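Peroxiredoxin (Mycobacterium tuberculosis, PDB 5EPF) reduces hydrogen peroxide and organic hydroperoxides to water and alcohols as a thiol-specific peroxidase, protecting the cell against oxidative stress. Local coordinates at residues C52-A63 with F87-Y95; V128-I139 with K151-I159. All coordinates share one frame; numbering follows the deposited sequence.

Interaction 1: C52-A63 with F87-Y95; sequences CTKEACHFRDLA and FAEVRRFDY. With SO4 (sulfate ion), chain B.
Ala56 CB touches Phe93 CZ at 3.4 Å at the tight inner end of this contact, with Phe87 CZ also against the methyl. Phe93 turns its edge to a face of Phe87, CE1 over the ring centre. Tyr95 OH in turn lies over the centre of one Phe93 face, with Arg91 CB on the opposite one. The same Tyr95 OH donates to Ala56 O at 2.8 Å, from above the carbonyl plane; Arg60 N, the helical donor, reaches that oxygen from the other face, so a second bond is added without breaking the helix. Helix 50-61 carries Cys52, the peroxidatic cysteine of this thioredoxin-fold peroxiredoxin, and Cys57, its expected disulfide partner; no disulfide joins them here. Cys57 SG lies at the Phe93 ring edge, 5.3 Å from the centroid, and close to Arg91 CD. Toward solvent, where Arg92 is exposed, the contact turns polar, mediated by an ion and a water. Arg60, its CG anti to the backbone N (chi1 177°) and its chain bent at chi3, sends NH1 to Arg91 O (2.9 Å, 169°), while NE and NH2 both hold Asp61 OD1. Arg92, with positive phi, closes a Schellman motif. With Arg60 and Arg91 it surrounds a sulfate, probably from the crystallisation liquor: NH1 of each donates to sulfate O1, and Arg60 NH2 reaches O3 at 2.8 Å. Thr53 CG2 rests over one face of the Arg91 guanidinium, 3.5 Å from NE. Thr53 OG1, also bonded to Thr49 O, accepts from a water that in turn accepts from Arg91 NE.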
# COMPACT_ATOMS: atom_id res chain seq x y z
N CYS A 52 -3.23 -9.99 -7.24
CA CYS A 52 -2.45 -8.80 -6.92
C CYS A 52 -2.24 -7.93 -8.16
O CYS A 52 -2.27 -6.70 -8.07
CB CYS A 52 -1.13 -9.19 -6.24
SG CYS A 52 -1.32 -10.07 -4.62
N THR A 53 -2.04 -8.55 -9.32
CA THR A 53 -1.97 -7.79 -10.56
C THR A 53 -3.26 -7.02 -10.82
O THR A 53 -3.24 -5.83 -11.16
CB THR A 53 -1.65 -8.74 -11.72
OG1 THR A 53 -0.38 -9.36 -11.47
CG2 THR A 53 -1.63 -8.00 -13.04
N LYS A 54 -4.42 -7.67 -10.60
CA LYS A 54 -5.69 -6.96 -10.77
C LYS A 54 -5.78 -5.76 -9.83
O LYS A 54 -6.10 -4.65 -10.25
CB LYS A 54 -6.86 -7.91 -10.54
CG LYS A 54 -8.22 -7.28 -10.80
CD LYS A 54 -9.35 -8.34 -10.72
CE LYS A 54 -10.74 -7.75 -10.96
NZ LYS A 54 -10.89 -7.19 -12.34
N GLU A 55 -5.47 -5.98 -8.54
CA GLU A 55 -5.58 -4.91 -7.56
C GLU A 55 -4.66 -3.74 -7.91
O GLU A 55 -5.08 -2.58 -7.92
CB GLU A 55 -5.25 -5.45 -6.17
CG GLU A 55 -5.35 -4.37 -5.11
CD GLU A 55 -4.88 -4.77 -3.74
OE1 GLU A 55 -4.41 -5.89 -3.52
OE2 GLU A 55 -4.97 -3.89 -2.84
N ALA A 56 -3.39 -4.05 -8.21
CA ALA A 56 -2.40 -3.01 -8.43
C ALA A 56 -2.61 -2.31 -9.77
O ALA A 56 -2.36 -1.11 -9.89
CB ALA A 56 -1.00 -3.62 -8.33
N CYS A 57 -3.08 -3.04 -10.79
CA CYS A 57 -3.40 -2.39 -12.06
C CYS A 57 -4.62 -1.48 -11.94
O CYS A 57 -4.72 -0.49 -12.66
CB CYS A 57 -3.60 -3.43 -13.16
SG CYS A 57 -2.05 -4.18 -13.72
N HIS A 58 -5.56 -1.81 -11.05
CA HIS A 58 -6.68 -0.91 -10.82
C HIS A 58 -6.20 0.38 -10.16
O HIS A 58 -6.61 1.48 -10.57
CB HIS A 58 -7.77 -1.62 -10.00
CG HIS A 58 -9.07 -0.89 -9.96
ND1 HIS A 58 -9.72 -0.45 -11.09
CD2 HIS A 58 -9.86 -0.53 -8.92
CE1 HIS A 58 -10.85 0.14 -10.75
NE2 HIS A 58 -10.96 0.11 -9.44
N PHE A 59 -5.29 0.28 -9.18
CA PHE A 59 -4.64 1.48 -8.65
C PHE A 59 -3.94 2.27 -9.76
O PHE A 59 -4.05 3.50 -9.82
CB PHE A 59 -3.64 1.13 -7.56
CG PHE A 59 -4.25 1.00 -6.19
CD1 PHE A 59 -4.67 2.12 -5.48
CD2 PHE A 59 -4.42 -0.25 -5.58
CE1 PHE A 59 -5.23 2.01 -4.22
CE2 PHE A 59 -4.98 -0.37 -4.32
CZ PHE A 59 -5.39 0.78 -3.63
N ARG A 60 -3.21 1.57 -10.64
CA ARG A 60 -2.52 2.24 -11.74
C ARG A 60 -3.51 3.02 -12.60
O ARG A 60 -3.27 4.19 -12.94
CB ARG A 60 -1.84 1.18 -12.61
CG ARG A 60 -1.15 1.75 -13.86
CD ARG A 60 -0.83 0.64 -14.86
NE ARG A 60 -2.06 0.02 -15.34
CZ ARG A 60 -2.13 -1.14 -15.99
NH1 ARG A 60 -1.03 -1.84 -16.24
NH2 ARG A 60 -3.31 -1.61 -16.38
N ASP A 61 -4.62 2.37 -12.97
CA ASP A 61 -5.57 2.95 -13.91
C ASP A 61 -6.29 4.14 -13.32
O ASP A 61 -6.86 4.93 -14.07
CB ASP A 61 -6.61 1.90 -14.30
CG ASP A 61 -6.05 0.75 -15.12
OD1 ASP A 61 -4.93 0.86 -15.67
OD2 ASP A 61 -6.77 -0.27 -15.24
N LEU A 62 -6.29 4.29 -11.99
CA LEU A 62 -6.95 5.41 -11.32
C LEU A 62 -5.99 6.55 -10.99
O LEU A 62 -6.29 7.37 -10.11
CB LEU A 62 -7.68 4.91 -10.07
CG LEU A 62 -8.94 4.08 -10.35
CD1 LEU A 62 -9.42 3.41 -9.06
CD2 LEU A 62 -10.04 4.95 -10.95
N ALA A 63 -4.87 6.66 -11.72
CA ALA A 63 -3.88 7.70 -11.44
C ALA A 63 -4.51 9.10 -11.40
O ALA A 63 -4.25 9.89 -10.48
CB ALA A 63 -2.77 7.67 -12.49
N PHE A 87 7.70 -6.32 -11.43
CA PHE A 87 6.25 -6.12 -11.41
C PHE A 87 5.90 -4.72 -11.90
O PHE A 87 5.04 -4.55 -12.77
CB PHE A 87 5.81 -6.32 -9.95
CG PHE A 87 4.31 -6.37 -9.70
CD1 PHE A 87 3.38 -6.74 -10.67
CD2 PHE A 87 3.86 -6.08 -8.41
CE1 PHE A 87 2.02 -6.81 -10.35
CE2 PHE A 87 2.51 -6.14 -8.09
CZ PHE A 87 1.59 -6.52 -9.06
N ALA A 88 6.59 -3.71 -11.36
CA ALA A 88 6.29 -2.32 -11.74
C ALA A 88 6.68 -2.03 -13.19
O ALA A 88 6.02 -1.23 -13.87
CB ALA A 88 7.00 -1.34 -10.79
N GLU A 89 7.76 -2.64 -13.67
CA GLU A 89 8.19 -2.43 -15.06
C GLU A 89 7.21 -3.08 -16.03
O GLU A 89 6.78 -2.45 -17.01
CB GLU A 89 9.59 -3.02 -15.26
CG GLU A 89 10.19 -2.76 -16.63
CD GLU A 89 11.45 -3.55 -16.85
OE1 GLU A 89 11.75 -4.47 -16.05
OE2 GLU A 89 12.14 -3.29 -17.86
N VAL A 90 6.83 -4.33 -15.78
CA VAL A 90 5.93 -5.04 -16.69
C VAL A 90 4.55 -4.39 -16.73
O VAL A 90 3.90 -4.35 -17.78
CB VAL A 90 5.86 -6.52 -16.28
CG1 VAL A 90 4.76 -7.25 -17.03
CG2 VAL A 90 7.20 -7.17 -16.51
N ARG A 91 4.07 -3.87 -15.59
CA ARG A 91 2.74 -3.30 -15.51
C ARG A 91 2.75 -1.78 -15.62
O ARG A 91 1.69 -1.15 -15.53
CB ARG A 91 2.05 -3.74 -14.21
CG ARG A 91 1.89 -5.24 -14.10
CD ARG A 91 1.05 -5.80 -15.23
NE ARG A 91 1.02 -7.27 -15.20
CZ ARG A 91 0.30 -8.01 -16.02
NH1 ARG A 91 -0.47 -7.42 -16.92
NH2 ARG A 91 0.34 -9.33 -15.94
N ARG A 92 3.92 -1.18 -15.79
CA ARG A 92 4.04 0.27 -15.99
C ARG A 92 3.39 1.05 -14.84
O ARG A 92 2.64 2.00 -15.05
CB ARG A 92 3.50 0.68 -17.36
CG ARG A 92 4.23 0.03 -18.56
CD ARG A 92 3.56 -1.27 -19.06
NE ARG A 92 2.17 -1.04 -19.47
CZ ARG A 92 1.19 -1.94 -19.37
NH1 ARG A 92 1.42 -3.17 -18.89
NH2 ARG A 92 -0.04 -1.62 -19.75
N PHE A 93 3.70 0.64 -13.61
CA PHE A 93 3.16 1.35 -12.45
C PHE A 93 3.81 2.71 -12.30
O PHE A 93 5.03 2.85 -12.37
CB PHE A 93 3.38 0.55 -11.16
CG PHE A 93 2.58 -0.71 -11.07
CD1 PHE A 93 3.02 -1.76 -10.29
CD2 PHE A 93 1.39 -0.85 -11.78
CE1 PHE A 93 2.29 -2.93 -10.21
CE2 PHE A 93 0.66 -2.02 -11.69
CZ PHE A 93 1.11 -3.06 -10.91
N ASP A 94 2.98 3.72 -12.07
CA ASP A 94 3.43 5.10 -11.89
C ASP A 94 3.46 5.48 -10.42
O ASP A 94 3.07 6.59 -10.07
CB ASP A 94 2.53 6.05 -12.68
CG ASP A 94 1.08 6.01 -12.20
OD1 ASP A 94 0.54 4.91 -11.91
OD2 ASP A 94 0.48 7.11 -12.11
N TYR A 95 3.89 4.58 -9.54
CA TYR A 95 3.88 4.82 -8.10
C TYR A 95 4.87 3.87 -7.44
O TYR A 95 5.30 2.88 -8.05
CB TYR A 95 2.45 4.66 -7.53
CG TYR A 95 1.78 3.32 -7.80
CD1 TYR A 95 1.99 2.24 -6.96
CD2 TYR A 95 0.92 3.15 -8.90
CE1 TYR A 95 1.40 1.02 -7.18
CE2 TYR A 95 0.31 1.91 -9.13
CZ TYR A 95 0.56 0.85 -8.28
OH TYR A 95 -0.04 -0.38 -8.45
S SO4 B . -2.01 -4.62 -18.62
O1 SO4 B . -0.93 -4.51 -17.64
O2 SO4 B . -2.51 -6.00 -18.69
O3 SO4 B . -3.12 -3.73 -18.27
O4 SO4 B . -1.49 -4.26 -19.95
O HOH W 1 1.89 -8.72 -12.93

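Interaction 2: V128-I139 with K151-I159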
# COMPACT_ATOMS: atom_id res chain seq x y z
N VAL A 128 -5.77 3.77 4.32
CA VAL A 128 -5.75 5.16 3.85
C VAL A 128 -5.21 6.01 5.00
O VAL A 128 -5.82 6.04 6.08
CB VAL A 128 -7.15 5.62 3.42
CG1 VAL A 128 -7.10 7.04 2.89
CG2 VAL A 128 -7.76 4.68 2.40
N ILE A 129 -4.06 6.64 4.79
CA ILE A 129 -3.32 7.32 5.86
C ILE A 129 -3.28 8.82 5.57
O ILE A 129 -2.81 9.24 4.51
CB ILE A 129 -1.89 6.76 5.97
CG1 ILE A 129 -1.91 5.22 6.16
CG2 ILE A 129 -1.11 7.49 7.10
CD1 ILE A 129 -0.55 4.56 6.03
N ASP A 130 -3.76 9.62 6.52
CA ASP A 130 -3.78 11.06 6.32
C ASP A 130 -2.39 11.65 6.59
O ASP A 130 -1.47 10.97 7.08
CB ASP A 130 -4.80 11.71 7.27
CG ASP A 130 -5.40 13.00 6.74
OD1 ASP A 130 -4.90 13.56 5.73
OD2 ASP A 130 -6.39 13.46 7.37
N THR A 131 -2.23 12.95 6.31
CA THR A 131 -0.92 13.60 6.41
C THR A 131 -0.41 13.68 7.84
O THR A 131 0.80 13.81 8.05
CB THR A 131 -0.93 14.99 5.77
OG1 THR A 131 -1.92 15.81 6.38
CG2 THR A 131 -1.21 14.88 4.29
N ASP A 132 -1.30 13.60 8.83
CA ASP A 132 -0.91 13.54 10.24
C ASP A 132 -0.77 12.11 10.75
O ASP A 132 -0.73 11.89 11.97
CB ASP A 132 -1.89 14.33 11.11
CG ASP A 132 -3.31 13.79 11.03
OD1 ASP A 132 -3.55 12.77 10.34
OD2 ASP A 132 -4.18 14.38 11.70
N ARG A 133 -0.76 11.14 9.85
CA ARG A 133 -0.57 9.72 10.14
C ARG A 133 -1.79 9.04 10.76
O ARG A 133 -1.69 7.87 11.17
CB ARG A 133 0.75 9.39 10.85
CG ARG A 133 1.96 9.50 9.90
CD ARG A 133 3.28 9.12 10.55
NE ARG A 133 3.76 10.20 11.42
CZ ARG A 133 3.78 10.15 12.74
NH1 ARG A 133 3.38 9.07 13.40
NH2 ARG A 133 4.23 11.19 13.42
N LYS A 134 -2.94 9.71 10.80
CA LYS A 134 -4.17 9.03 11.19
C LYS A 134 -4.66 8.09 10.10
O LYS A 134 -4.65 8.44 8.91
CB LYS A 134 -5.28 10.04 11.49
CG LYS A 134 -5.16 10.73 12.85
CD LYS A 134 -5.22 9.67 13.97
CE LYS A 134 -5.23 10.29 15.35
NZ LYS A 134 -5.17 9.20 16.34
N VAL A 135 -5.15 6.92 10.50
CA VAL A 135 -5.82 6.01 9.58
C VAL A 135 -7.24 6.52 9.30
O VAL A 135 -8.05 6.67 10.22
CB VAL A 135 -5.84 4.58 10.15
CG1 VAL A 135 -6.55 3.63 9.19
CG2 VAL A 135 -4.44 4.07 10.43
N LEU A 136 -7.53 6.78 8.03
CA LEU A 136 -8.84 7.25 7.58
C LEU A 136 -9.77 6.12 7.17
O LEU A 136 -10.99 6.29 7.22
CB LEU A 136 -8.67 8.18 6.38
CG LEU A 136 -7.87 9.45 6.62
CD1 LEU A 136 -7.69 10.21 5.32
CD2 LEU A 136 -8.53 10.31 7.70
N ASP A 137 -9.22 4.99 6.74
CA ASP A 137 -10.04 3.86 6.29
C ASP A 137 -9.14 2.64 6.21
O ASP A 137 -7.93 2.76 6.05
CB ASP A 137 -10.67 4.16 4.92
CG ASP A 137 -11.89 3.30 4.60
OD1 ASP A 137 -12.37 2.54 5.46
OD2 ASP A 137 -12.35 3.39 3.44
N VAL A 138 -9.75 1.46 6.35
CA VAL A 138 -9.09 0.17 6.19
C VAL A 138 -9.96 -0.71 5.31
O VAL A 138 -11.17 -0.84 5.57
CB VAL A 138 -8.83 -0.53 7.54
CG1 VAL A 138 -8.09 -1.85 7.32
CG2 VAL A 138 -8.06 0.38 8.50
N ILE A 139 -9.37 -1.28 4.26
CA ILE A 139 -10.04 -2.27 3.41
C ILE A 139 -9.35 -3.61 3.65
O ILE A 139 -8.16 -3.76 3.37
CB ILE A 139 -10.02 -1.87 1.92
CG1 ILE A 139 -10.55 -0.44 1.69
CG2 ILE A 139 -10.84 -2.91 1.12
CD1 ILE A 139 -9.46 0.66 1.67
N LYS A 151 -12.82 1.91 -2.66
CA LYS A 151 -13.21 2.41 -1.34
C LYS A 151 -12.26 3.49 -0.87
O LYS A 151 -12.70 4.48 -0.27
CB LYS A 151 -13.29 1.27 -0.32
CG LYS A 151 -14.45 0.36 -0.54
CD LYS A 151 -14.34 -0.93 0.25
CE LYS A 151 -14.32 -0.73 1.76
NZ LYS A 151 -15.61 -0.23 2.28
N ALA A 152 -10.97 3.34 -1.14
CA ALA A 152 -10.01 4.37 -0.77
C ALA A 152 -10.33 5.68 -1.46
O ALA A 152 -10.37 6.75 -0.82
CB ALA A 152 -8.60 3.92 -1.11
N LEU A 153 -10.61 5.63 -2.76
CA LEU A 153 -10.95 6.83 -3.51
C LEU A 153 -12.24 7.45 -2.98
O LEU A 153 -12.33 8.68 -2.83
CB LEU A 153 -11.02 6.51 -5.00
CG LEU A 153 -11.33 7.66 -5.95
CD1 LEU A 153 -10.26 8.75 -5.85
CD2 LEU A 153 -11.49 7.16 -7.39
N ALA A 154 -13.25 6.62 -2.68
CA ALA A 154 -14.51 7.18 -2.17
C ALA A 154 -14.31 7.85 -0.81
O ALA A 154 -14.88 8.92 -0.54
CB ALA A 154 -15.59 6.11 -2.12
N THR A 155 -13.49 7.26 0.06
CA THR A 155 -13.19 7.90 1.34
C THR A 155 -12.51 9.24 1.14
O THR A 155 -12.86 10.24 1.79
CB THR A 155 -12.32 6.97 2.17
OG1 THR A 155 -13.11 5.85 2.57
CG2 THR A 155 -11.77 7.72 3.39
N LEU A 156 -11.53 9.30 0.23
CA LEU A 156 -10.83 10.56 0.00
C LEU A 156 -11.76 11.61 -0.61
O LEU A 156 -11.69 12.80 -0.24
CB LEU A 156 -9.62 10.30 -0.90
CG LEU A 156 -8.55 9.45 -0.20
CD1 LEU A 156 -7.59 8.79 -1.19
CD2 LEU A 156 -7.79 10.30 0.84
N ARG A 157 -12.63 11.21 -1.53
CA ARG A 157 -13.62 12.15 -2.06
C ARG A 157 -14.55 12.65 -0.96
O ARG A 157 -14.92 13.82 -0.96
CB ARG A 157 -14.39 11.50 -3.21
CG ARG A 157 -13.53 11.35 -4.45
CD ARG A 157 -14.21 10.59 -5.58
NE ARG A 157 -13.44 10.67 -6.83
CZ ARG A 157 -13.69 9.97 -7.93
NH1 ARG A 157 -14.67 9.08 -7.94
NH2 ARG A 157 -12.94 10.16 -9.01
N ALA A 158 -14.91 11.78 -0.02
CA ALA A 158 -15.83 12.17 1.05
C ALA A 158 -15.24 13.25 1.94
O ALA A 158 -15.98 14.04 2.53
CB ALA A 158 -16.22 10.95 1.88
N ILE A 159 -13.91 13.30 2.08
CA ILE A 159 -13.30 14.30 2.94
C ILE A 159 -12.82 15.53 2.18
O ILE A 159 -12.17 16.40 2.78
CB ILE A 159 -12.21 13.73 3.85
CG1 ILE A 159 -10.99 13.30 3.04
CG2 ILE A 159 -12.77 12.58 4.69
CD1 ILE A 159 -9.79 12.90 3.93
O HOH W 2 -14.78 2.50 2.71
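The edge hairpin of the central sheet, strands 125-129 and 135-139 joined by a type I turn from Asp130 to Arg133, is covered on one face by the C-terminal helix 145-158, whose 151-158 portion runs nearly antiparallel to strand 135-139 (157°, axes 8.9 Å apart). Val128 divides its branches: CG2 meets Ala152 CB at 3.7 Å, and CG1 meets Leu156 CD2 at 3.9 Å. Val40 of the neighbouring strand 39-43 also touches Ala152 and Leu156, extending the apolar layer inward. Farther along the helix, Leu136 CD1 touches Ile159 CD1 at 3.7 Å, the two side chains crossing at a slant. At the other end, Ile139 and the methylenes of Lys151 lie alongside, pointing opposite ways, Ile139 CG1 3.8 Å from Lys151 CE. The polar link is Thr155 OG1 donating to Asp137 OD2 at 2.7 Å, from well above the carboxylate plane (47°). Asp137 has CG anti to its backbone N (chi1 -160°), which turns the carboxylate toward the helix. A water donating to OD2 and accepting from Lys151 NZ bridges the two groups; the charge on Lys151 NZ, 5.0 Å from Asp137 OD2, and the two donors to that oxygen would probably favour the ionised carboxylate.

Interaction 1 closes in the chain before interaction 2 opens, and their centres lie 20 Å apart; nearest atoms come within about 4 Å without touching. Helix 50-61 and helix 145-158 bring them together: His58 NE2 of 52-63 bonds Asp150 OD1, just before 151-159, and Phe59 touches Ala149. The strand 39-43 is a second bridge, since Val40 meets Phe59 from interaction 1 as well as Ala152 and Leu156 from interaction 2. Only interaction 1 contains Cys52 and Cys57; both lie within helix 50-61 with no disulfide between them, and forming it would probably require the helix to unwind locally. Interaction 2 lies away from this redox site, at the sheet's edge.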